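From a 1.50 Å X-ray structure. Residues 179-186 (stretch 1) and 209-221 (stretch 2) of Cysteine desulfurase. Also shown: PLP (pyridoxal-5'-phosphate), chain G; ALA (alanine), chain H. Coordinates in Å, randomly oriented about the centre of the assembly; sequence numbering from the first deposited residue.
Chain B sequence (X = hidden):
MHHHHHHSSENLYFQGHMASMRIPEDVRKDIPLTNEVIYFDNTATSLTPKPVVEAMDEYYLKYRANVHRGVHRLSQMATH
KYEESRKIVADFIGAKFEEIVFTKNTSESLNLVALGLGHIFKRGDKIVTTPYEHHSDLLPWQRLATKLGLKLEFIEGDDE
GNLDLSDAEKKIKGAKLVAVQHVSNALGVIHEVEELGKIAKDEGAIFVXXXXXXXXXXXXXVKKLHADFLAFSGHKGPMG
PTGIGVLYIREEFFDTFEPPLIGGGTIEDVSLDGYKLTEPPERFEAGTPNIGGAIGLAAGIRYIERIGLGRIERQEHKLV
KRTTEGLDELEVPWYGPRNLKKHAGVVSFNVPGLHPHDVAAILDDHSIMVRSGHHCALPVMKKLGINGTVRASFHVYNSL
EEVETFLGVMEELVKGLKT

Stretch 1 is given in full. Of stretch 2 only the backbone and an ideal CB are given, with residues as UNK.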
# COMPACT_ATOMS: atom_id res chain seq x y z
N ALA B 179 -4.05 -12.27 -20.22
CA ALA B 179 -4.49 -11.35 -19.20
C ALA B 179 -5.74 -10.64 -19.67
O ALA B 179 -5.74 -10.02 -20.67
CB ALA B 179 -3.41 -10.35 -18.88
N VAL B 180 -6.81 -10.74 -18.89
CA VAL B 180 -8.04 -10.06 -19.28
C VAL B 180 -8.75 -9.41 -18.10
O VAL B 180 -8.68 -9.84 -16.99
CB VAL B 180 -9.03 -11.00 -19.97
CG1 VAL B 180 -8.38 -11.67 -21.19
CG2 VAL B 180 -9.53 -12.02 -19.00
N GLN B 181 -9.50 -8.38 -18.43
CA GLN B 181 -10.30 -7.73 -17.45
C GLN B 181 -11.62 -8.48 -17.40
O GLN B 181 -12.07 -8.95 -18.34
CB GLN B 181 -10.54 -6.28 -17.83
CG GLN B 181 -11.44 -6.13 -19.01
CD GLN B 181 -11.47 -4.75 -19.63
OE1 GLN B 181 -10.82 -3.84 -19.21
NE2 GLN B 181 -12.26 -4.63 -20.64
N HIS B 182 -12.20 -8.59 -16.24
CA HIS B 182 -13.51 -9.14 -16.10
C HIS B 182 -14.58 -8.19 -16.61
O HIS B 182 -15.53 -8.59 -17.35
CB HIS B 182 -13.74 -9.52 -14.64
CG HIS B 182 -14.88 -10.35 -14.34
ND1 HIS B 182 -15.09 -10.88 -13.07
CD2 HIS B 182 -15.94 -10.78 -15.09
CE1 HIS B 182 -16.18 -11.61 -13.05
NE2 HIS B 182 -16.72 -11.56 -14.26
N VAL B 183 -14.51 -6.95 -16.19
CA VAL B 183 -15.39 -5.84 -16.61
C VAL B 183 -14.57 -4.67 -17.00
O VAL B 183 -13.66 -4.27 -16.33
CB VAL B 183 -16.28 -5.44 -15.39
CG1 VAL B 183 -17.19 -4.20 -15.70
CG2 VAL B 183 -17.14 -6.61 -14.93
N SER B 184 -14.92 -4.02 -18.13
CA SER B 184 -14.36 -2.80 -18.58
C SER B 184 -14.82 -1.57 -17.76
O SER B 184 -16.02 -1.38 -17.68
CB SER B 184 -14.74 -2.56 -20.02
OG SER B 184 -14.32 -1.24 -20.41
N ASN B 185 -13.88 -0.79 -17.24
CA ASN B 185 -14.20 0.41 -16.48
C ASN B 185 -14.70 1.54 -17.36
O ASN B 185 -15.12 2.52 -16.84
CB ASN B 185 -12.97 0.85 -15.70
CG ASN B 185 -11.84 1.30 -16.61
OD1 ASN B 185 -11.42 0.55 -17.53
ND2 ASN B 185 -11.33 2.49 -16.37
N ALA B 186 -14.50 1.48 -18.67
CA ALA B 186 -14.93 2.54 -19.57
C ALA B 186 -16.19 2.19 -20.26
O ALA B 186 -17.06 3.09 -20.45
CB ALA B 186 -13.85 2.82 -20.61
N UNK B 209 -6.55 -12.53 -14.29
CA UNK B 209 -7.86 -11.84 -14.33
C UNK B 209 -7.71 -10.48 -13.54
O UNK B 209 -7.38 -10.49 -12.35
CB UNK B 209 -8.96 -12.72 -13.72
N UNK B 210 -8.03 -9.38 -14.20
CA UNK B 210 -8.18 -8.07 -13.57
C UNK B 210 -9.62 -7.94 -13.17
O UNK B 210 -10.52 -7.67 -14.02
CB UNK B 210 -7.75 -6.93 -14.50
N UNK B 211 -9.94 -8.16 -11.87
CA UNK B 211 -11.27 -8.15 -11.31
C UNK B 211 -11.54 -6.80 -10.58
O UNK B 211 -12.45 -6.78 -9.73
CB UNK B 211 -11.44 -9.33 -10.36
N UNK B 212 -10.84 -5.77 -10.94
CA UNK B 212 -10.99 -4.51 -10.17
C UNK B 212 -12.40 -4.01 -10.30
O UNK B 212 -12.87 -3.39 -9.35
CB UNK B 212 -10.01 -3.44 -10.65
N UNK B 213 -13.07 -4.20 -11.42
CA UNK B 213 -14.44 -3.67 -11.58
C UNK B 213 -15.52 -4.65 -11.36
O UNK B 213 -16.73 -4.27 -11.29
CB UNK B 213 -14.62 -3.08 -12.98
N UNK B 214 -15.19 -5.90 -11.19
CA UNK B 214 -16.13 -6.91 -10.87
C UNK B 214 -16.31 -7.23 -9.34
O UNK B 214 -17.41 -7.50 -8.85
CB UNK B 214 -15.71 -8.17 -11.62
N UNK B 215 -15.20 -7.23 -8.58
CA UNK B 215 -15.28 -7.61 -7.20
C UNK B 215 -16.27 -6.71 -6.43
O UNK B 215 -16.19 -5.44 -6.54
CB UNK B 215 -13.89 -7.55 -6.57
N UNK B 216 -17.15 -7.35 -5.67
CA UNK B 216 -18.19 -6.59 -4.95
C UNK B 216 -19.41 -6.21 -5.72
O UNK B 216 -20.40 -5.69 -5.11
CB UNK B 216 -17.58 -5.30 -4.40
N UNK B 217 -19.40 -6.37 -7.03
CA UNK B 217 -20.55 -6.03 -7.88
C UNK B 217 -21.19 -7.27 -8.46
O UNK B 217 -22.35 -7.17 -8.94
CB UNK B 217 -20.13 -5.09 -9.01
N UNK B 218 -20.48 -8.38 -8.50
CA UNK B 218 -21.00 -9.68 -9.05
C UNK B 218 -20.10 -10.76 -8.50
O UNK B 218 -19.03 -10.48 -7.93
CB UNK B 218 -21.02 -9.71 -10.58
N UNK B 219 -20.41 -12.01 -8.81
CA UNK B 219 -19.63 -13.10 -8.32
C UNK B 219 -18.27 -13.14 -8.94
O UNK B 219 -18.13 -13.04 -10.19
CB UNK B 219 -20.36 -14.42 -8.56
N UNK B 220 -17.25 -13.25 -8.07
CA UNK B 220 -15.90 -13.41 -8.49
C UNK B 220 -15.33 -14.64 -7.83
O UNK B 220 -15.19 -14.62 -6.61
CB UNK B 220 -15.07 -12.17 -8.17
N UNK B 221 -15.11 -15.75 -8.57
CA UNK B 221 -14.73 -16.99 -7.94
C UNK B 221 -13.59 -17.57 -8.75
O UNK B 221 -13.74 -17.82 -9.98
CB UNK B 221 -15.91 -17.96 -7.84
N1 PLP G . -8.45 -2.27 -13.76
C2 PLP G . -9.76 -1.92 -13.87
C2A PLP G . -10.69 -2.67 -14.81
C3 PLP G . -10.19 -0.82 -13.12
O3 PLP G . -11.49 -0.43 -13.19
C4 PLP G . -9.30 -0.17 -12.23
C4A PLP G . -9.83 1.10 -11.46
C5 PLP G . -7.97 -0.66 -12.12
C6 PLP G . -7.54 -1.71 -12.91
C5A PLP G . -7.00 0.06 -11.20
O4P PLP G . -7.43 -0.13 -9.82
P PLP G . -6.55 0.65 -8.81
O1P PLP G . -7.20 0.40 -7.53
O2P PLP G . -6.64 2.12 -9.23
O3P PLP G . -5.18 0.17 -8.93
N ALA H . -10.46 2.06 -12.47
CA ALA H . -10.95 3.44 -11.98
C ALA H . -11.44 4.46 -13.04
O ALA H . -11.76 3.98 -14.15
CB ALA H . -10.00 4.22 -11.06
OXT ALA H . -11.65 5.71 -12.85

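Stretch 2 enters as a strand running parallel to residues 179-181, then continues alongside His-182 and Val-183 and loops back past the imidazole.

Position 209 pairs with Val-180, and its CB lies on the same face of the sheet as that valine, 4.4 Å from Val-180 O. Extended backbone angles and an apolar neighbour favour a beta-branched or other aliphatic residue. The residue is Val-209 (chi1 t), whose CG1 comes to 4.3 Å from His-182 CB.

Position 210 pairs with Gln-181, and its CB points to the other face, where the pyridine ring of PLP lies. Two straight backbone hydrogen bonds fix the register: N of 210 to Val-180 O, 2.9 Å, and His-182 N to O of 210, 2.9 Å. An acid able to reach the pyridine nitrogen would suit. The residue is Asp-210, whose OD2 lies 2.6 Å from PLP N1; the nearness of a carboxylate to this nitrogen is a familiar feature of PLP enzymes. Its OD1 accepts a hydrogen bond from N of 212, 3.0 Å, tying the side chain to the backbone that follows.

At 211 the CB points sideways, 4.8 Å from His-182 ND1, and stretch 1 offers little to choose by; many residues would do. It is Ala-211, whose O accepts a backbone hydrogen bond from N of 215, 3.0 Å. Position 212 has no contact with stretch 1 but directs its CB at the cofactor, so a small apolar residue is reasonable; Ala-212 CB packs 3.6 Å from PLP C2.

Position 213 points toward stretch 1, its CB 3.7 Å from Val-183 O, with Asn-185 and PLP O3 farther along. A medium or long side chain, with a polar end for the cofactor oxygen, would fit. Gln-213 (chi1 m, chi2 m) lays CG 3.9 Å from Asn-185 CB, and its NE2 donates to PLP O3, a bond modelled very short at 2.3 Å.

At 214 the ideal CB is only 3.1 Å from His-182 ND1, so a small residue is indicated, preferably with a hydroxyl for the imidazole. Ser-214 (chi1 p) answers both demands: OG accepts a weak hydrogen bond from His-182 ND1, 2.8 Å.

Position 215, with nothing of stretch 1 near its CB, could take many side chains; it is Ala-215. At 216 the positive phi (82°) would jam a CB against the preceding carbonyl, so glycine is called for, and Gly-216 is found. Position 217, out of reach and undetermined from here, is His-217.

Position 218 points toward stretch 1 from a distance, inviting a long, flexible apolar chain. Met-218 sets SD 4.4 Å from the centroid of the His-182 ring, obliquely, and CE 3.8 Å from Val-183 CG2.

Position 219 could be almost anything; Glu-219 leads its carboxylate away. At 220 the CB points sideways, 5.0 Å from His-182 CE1, so an aliphatic group would suit; Val-220 puts CG2 at the ring edge, 4.0 Å from His-182 ND1. Position 221, unconstrained here, is Asn-221.

Stretch 2 209-221: VDAAQSAGHMEVN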
# COMPACT_ATOMS: atom_id res chain seq x y z
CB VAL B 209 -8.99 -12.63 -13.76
CG1 VAL B 209 -10.31 -11.90 -13.82
CG2 VAL B 209 -9.13 -13.96 -14.51
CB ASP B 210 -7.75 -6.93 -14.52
CG ASP B 210 -8.06 -5.49 -14.03
OD1 ASP B 210 -8.69 -5.42 -12.95
OD2 ASP B 210 -7.81 -4.53 -14.81
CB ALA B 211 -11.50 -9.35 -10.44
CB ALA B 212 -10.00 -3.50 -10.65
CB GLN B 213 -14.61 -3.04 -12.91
CG GLN B 213 -13.91 -1.81 -13.04
CD GLN B 213 -14.26 -0.76 -11.94
OE1 GLN B 213 -15.37 -0.71 -11.25
NE2 GLN B 213 -13.26 0.10 -11.74
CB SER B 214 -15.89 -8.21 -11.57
OG SER B 214 -14.60 -8.69 -11.35
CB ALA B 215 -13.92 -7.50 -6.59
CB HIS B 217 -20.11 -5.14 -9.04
CG HIS B 217 -19.66 -3.78 -8.63
ND1 HIS B 217 -20.55 -2.77 -8.24
CD2 HIS B 217 -18.46 -3.22 -8.63
CE1 HIS B 217 -19.87 -1.70 -7.97
NE2 HIS B 217 -18.60 -1.94 -8.18
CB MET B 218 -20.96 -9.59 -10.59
CG MET B 218 -19.57 -9.35 -11.12
SD MET B 218 -19.55 -9.02 -12.93
CE MET B 218 -20.24 -7.34 -12.81
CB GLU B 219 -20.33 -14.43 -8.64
CG GLU B 219 -19.53 -15.61 -8.13
CD GLU B 219 -20.25 -16.98 -8.33
OE1 GLU B 219 -21.23 -17.06 -9.09
OE2 GLU B 219 -19.80 -17.96 -7.72
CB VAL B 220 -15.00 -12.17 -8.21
CG1 VAL B 220 -13.53 -12.50 -8.52
CG2 VAL B 220 -15.49 -11.04 -9.07
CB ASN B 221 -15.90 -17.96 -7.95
CG ASN B 221 -15.57 -19.27 -7.30
OD1 ASN B 221 -14.85 -20.04 -7.85
ND2 ASN B 221 -15.94 -19.43 -6.04
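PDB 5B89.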